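Local coordinates for protein peptidoglycan D,D-transpeptidase MrdA (Pseudomonas aeruginosa, PDB 7KIS) that probably cross-links the peptide stems of the peptidoglycan cell wall and, as a penicillin-binding protein, is a target of beta-lactam antibiotics, at residues A[192-200]-A[212-221]. Numbering follows the deposited sequence.
Sequences DPINYSGTH and ESELHGTVGY
The rings of Tyr196 and His216 lie face to face, their planes 5° apart and their centroids 3.5 Å from each other, with CE1 of His216 over the centre of the tyrosine ring and CZ of Tyr196 over the imidazole. With CG anti to its backbone N (chi1 -179°), His216 reaches out from the end of helix 212-216 and lays its imidazole flat against one face of the tyrosine ring. At the imidazole edge, in its plane, Thr199 OG1 shares a hydrogen bond with NE2, 3.1 Å long; either atom could donate. At the phenol edge, Tyr196 OH donates to Glu212 OE2 over 3.0 Å, arriving on the anti side of a carboxylate whose OE1 is held by Arg68 and the backbone N of Gly203. Farther along, Val219 sets CG1 against Asn195 O and CG2 against Ile194 O. The contact pins the turns of 192-200 to the end of helix 212-216 and the segment leading into strand 220-221, in the dimerisation-domain part of the chain, far from the inhibitor pocket. Stacking and the Thr199 bond together would hold the tilt and rotation of the imidazole, while the Arg68 salt bridge would favour an ionised Glu212 as acceptor for the phenol.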
# COMPACT_ATOMS: atom_id res chain seq x y z
N ASP A 192 -22.72 -18.03 -16.44
CA ASP A 192 -23.33 -19.33 -16.70
C ASP A 192 -24.78 -19.41 -16.24
O ASP A 192 -25.05 -19.35 -15.03
CB ASP A 192 -22.50 -20.42 -16.03
CG ASP A 192 -22.96 -21.82 -16.40
OD1 ASP A 192 -22.49 -22.79 -15.77
OD2 ASP A 192 -23.79 -21.96 -17.33
N PRO A 193 -25.74 -19.54 -17.16
CA PRO A 193 -27.14 -19.68 -16.73
C PRO A 193 -27.40 -20.97 -15.96
O PRO A 193 -28.46 -21.09 -15.33
CB PRO A 193 -27.92 -19.66 -18.06
CG PRO A 193 -26.91 -20.02 -19.11
CD PRO A 193 -25.61 -19.47 -18.62
N ILE A 194 -26.46 -21.91 -15.99
CA ILE A 194 -26.60 -23.20 -15.32
C ILE A 194 -26.10 -23.06 -13.90
O ILE A 194 -26.84 -23.27 -12.94
CB ILE A 194 -25.85 -24.31 -16.08
CG1 ILE A 194 -26.43 -24.50 -17.48
CG2 ILE A 194 -25.90 -25.62 -15.29
CD1 ILE A 194 -25.67 -25.48 -18.34
N ASN A 195 -24.82 -22.70 -13.75
CA ASN A 195 -24.19 -22.69 -12.44
C ASN A 195 -24.75 -21.57 -11.57
O ASN A 195 -24.82 -21.72 -10.34
CB ASN A 195 -22.68 -22.54 -12.57
CG ASN A 195 -21.92 -23.32 -11.52
OD1 ASN A 195 -21.52 -24.46 -11.74
ND2 ASN A 195 -21.72 -22.71 -10.36
N TYR A 196 -25.14 -20.45 -12.17
CA TYR A 196 -25.70 -19.33 -11.42
C TYR A 196 -27.22 -19.35 -11.37
O TYR A 196 -27.82 -18.35 -10.96
CB TYR A 196 -25.19 -18.01 -11.99
CG TYR A 196 -23.86 -17.60 -11.40
CD1 TYR A 196 -23.79 -16.64 -10.40
CD2 TYR A 196 -22.68 -18.19 -11.83
CE1 TYR A 196 -22.58 -16.27 -9.86
CE2 TYR A 196 -21.46 -17.83 -11.29
CZ TYR A 196 -21.42 -16.87 -10.30
OH TYR A 196 -20.21 -16.51 -9.76
N SER A 197 -27.86 -20.44 -11.79
CA SER A 197 -29.29 -20.58 -11.58
C SER A 197 -29.59 -20.64 -10.09
O SER A 197 -28.91 -21.34 -9.33
CB SER A 197 -29.81 -21.84 -12.28
OG SER A 197 -31.19 -21.73 -12.56
N GLY A 198 -30.61 -19.90 -9.66
CA GLY A 198 -30.91 -19.74 -8.26
C GLY A 198 -29.97 -18.82 -7.50
O GLY A 198 -30.22 -18.56 -6.32
N THR A 199 -28.91 -18.33 -8.14
CA THR A 199 -28.00 -17.36 -7.54
C THR A 199 -28.37 -15.98 -8.07
O THR A 199 -28.15 -15.68 -9.25
CB THR A 199 -26.55 -17.70 -7.85
OG1 THR A 199 -26.19 -18.93 -7.21
CG2 THR A 199 -25.62 -16.59 -7.36
N HIS A 200 -28.95 -15.16 -7.21
CA HIS A 200 -29.46 -13.85 -7.59
C HIS A 200 -28.55 -12.70 -7.15
O HIS A 200 -28.91 -11.54 -7.34
CB HIS A 200 -30.87 -13.66 -7.02
CG HIS A 200 -31.90 -14.51 -7.70
ND1 HIS A 200 -33.09 -14.86 -7.11
CD2 HIS A 200 -31.91 -15.08 -8.93
CE1 HIS A 200 -33.79 -15.61 -7.95
NE2 HIS A 200 -33.09 -15.76 -9.06
N GLU A 212 -14.93 -14.33 -6.82
CA GLU A 212 -16.33 -14.70 -6.96
C GLU A 212 -16.48 -16.13 -7.47
O GLU A 212 -17.37 -16.87 -7.03
CB GLU A 212 -17.04 -13.72 -7.89
CG GLU A 212 -18.43 -14.16 -8.31
CD GLU A 212 -19.41 -14.19 -7.16
OE1 GLU A 212 -19.42 -13.23 -6.36
OE2 GLU A 212 -20.17 -15.17 -7.05
N SER A 213 -15.62 -16.54 -8.41
CA SER A 213 -15.65 -17.91 -8.91
C SER A 213 -15.52 -18.91 -7.77
O SER A 213 -16.35 -19.81 -7.62
CB SER A 213 -14.54 -18.11 -9.94
OG SER A 213 -14.36 -16.95 -10.74
N GLU A 214 -14.46 -18.78 -6.96
CA GLU A 214 -14.22 -19.74 -5.89
C GLU A 214 -15.28 -19.65 -4.80
O GLU A 214 -15.72 -20.67 -4.27
CB GLU A 214 -12.82 -19.52 -5.30
CG GLU A 214 -11.68 -19.83 -6.26
CD GLU A 214 -11.46 -18.73 -7.29
OE1 GLU A 214 -12.09 -17.66 -7.17
OE2 GLU A 214 -10.65 -18.94 -8.21
N LEU A 215 -15.72 -18.43 -4.47
CA LEU A 215 -16.72 -18.26 -3.42
C LEU A 215 -18.10 -18.72 -3.85
O LEU A 215 -18.95 -18.97 -2.98
CB LEU A 215 -16.78 -16.79 -2.99
CG LEU A 215 -15.63 -16.26 -2.13
CD1 LEU A 215 -15.67 -14.74 -2.07
CD2 LEU A 215 -15.67 -16.86 -0.74
N HIS A 216 -18.35 -18.85 -5.15
CA HIS A 216 -19.69 -19.21 -5.62
C HIS A 216 -19.96 -20.70 -5.41
O HIS A 216 -20.72 -21.09 -4.52
CB HIS A 216 -19.84 -18.82 -7.10
CG HIS A 216 -21.19 -19.13 -7.67
ND1 HIS A 216 -21.37 -19.99 -8.73
CD2 HIS A 216 -22.42 -18.70 -7.33
CE1 HIS A 216 -22.65 -20.07 -9.02
NE2 HIS A 216 -23.31 -19.29 -8.18
N GLY A 217 -19.34 -21.54 -6.23
CA GLY A 217 -19.53 -22.97 -6.16
C GLY A 217 -20.29 -23.51 -7.35
O GLY A 217 -20.33 -22.92 -8.43
N THR A 218 -20.90 -24.68 -7.15
CA THR A 218 -21.67 -25.35 -8.18
C THR A 218 -23.07 -25.64 -7.64
O THR A 218 -23.26 -25.87 -6.45
CB THR A 218 -21.01 -26.65 -8.63
OG1 THR A 218 -20.83 -27.52 -7.50
CG2 THR A 218 -19.66 -26.37 -9.28
N VAL A 219 -24.05 -25.63 -8.54
CA VAL A 219 -25.43 -25.86 -8.17
C VAL A 219 -25.72 -27.36 -8.13
O VAL A 219 -25.05 -28.17 -8.78
CB VAL A 219 -26.41 -25.16 -9.13
CG1 VAL A 219 -26.56 -23.70 -8.77
CG2 VAL A 219 -25.95 -25.32 -10.57
N GLY A 220 -26.74 -27.72 -7.35
CA GLY A 220 -27.27 -29.06 -7.33
C GLY A 220 -28.62 -29.14 -8.02
O GLY A 220 -29.12 -28.17 -8.61
N TYR A 221 -29.23 -30.32 -7.94
CA TYR A 221 -30.50 -30.56 -8.60
C TYR A 221 -31.33 -31.54 -7.78
O TYR A 221 -30.84 -32.61 -7.39
CB TYR A 221 -30.29 -31.11 -10.02
CG TYR A 221 -29.66 -30.11 -10.96
CD1 TYR A 221 -28.30 -30.15 -11.23
CD2 TYR A 221 -30.42 -29.12 -11.58
CE1 TYR A 221 -27.71 -29.24 -12.08
CE2 TYR A 221 -29.84 -28.21 -12.44
CZ TYR A 221 -28.49 -28.27 -12.69
OH TYR A 221 -27.91 -27.36 -13.54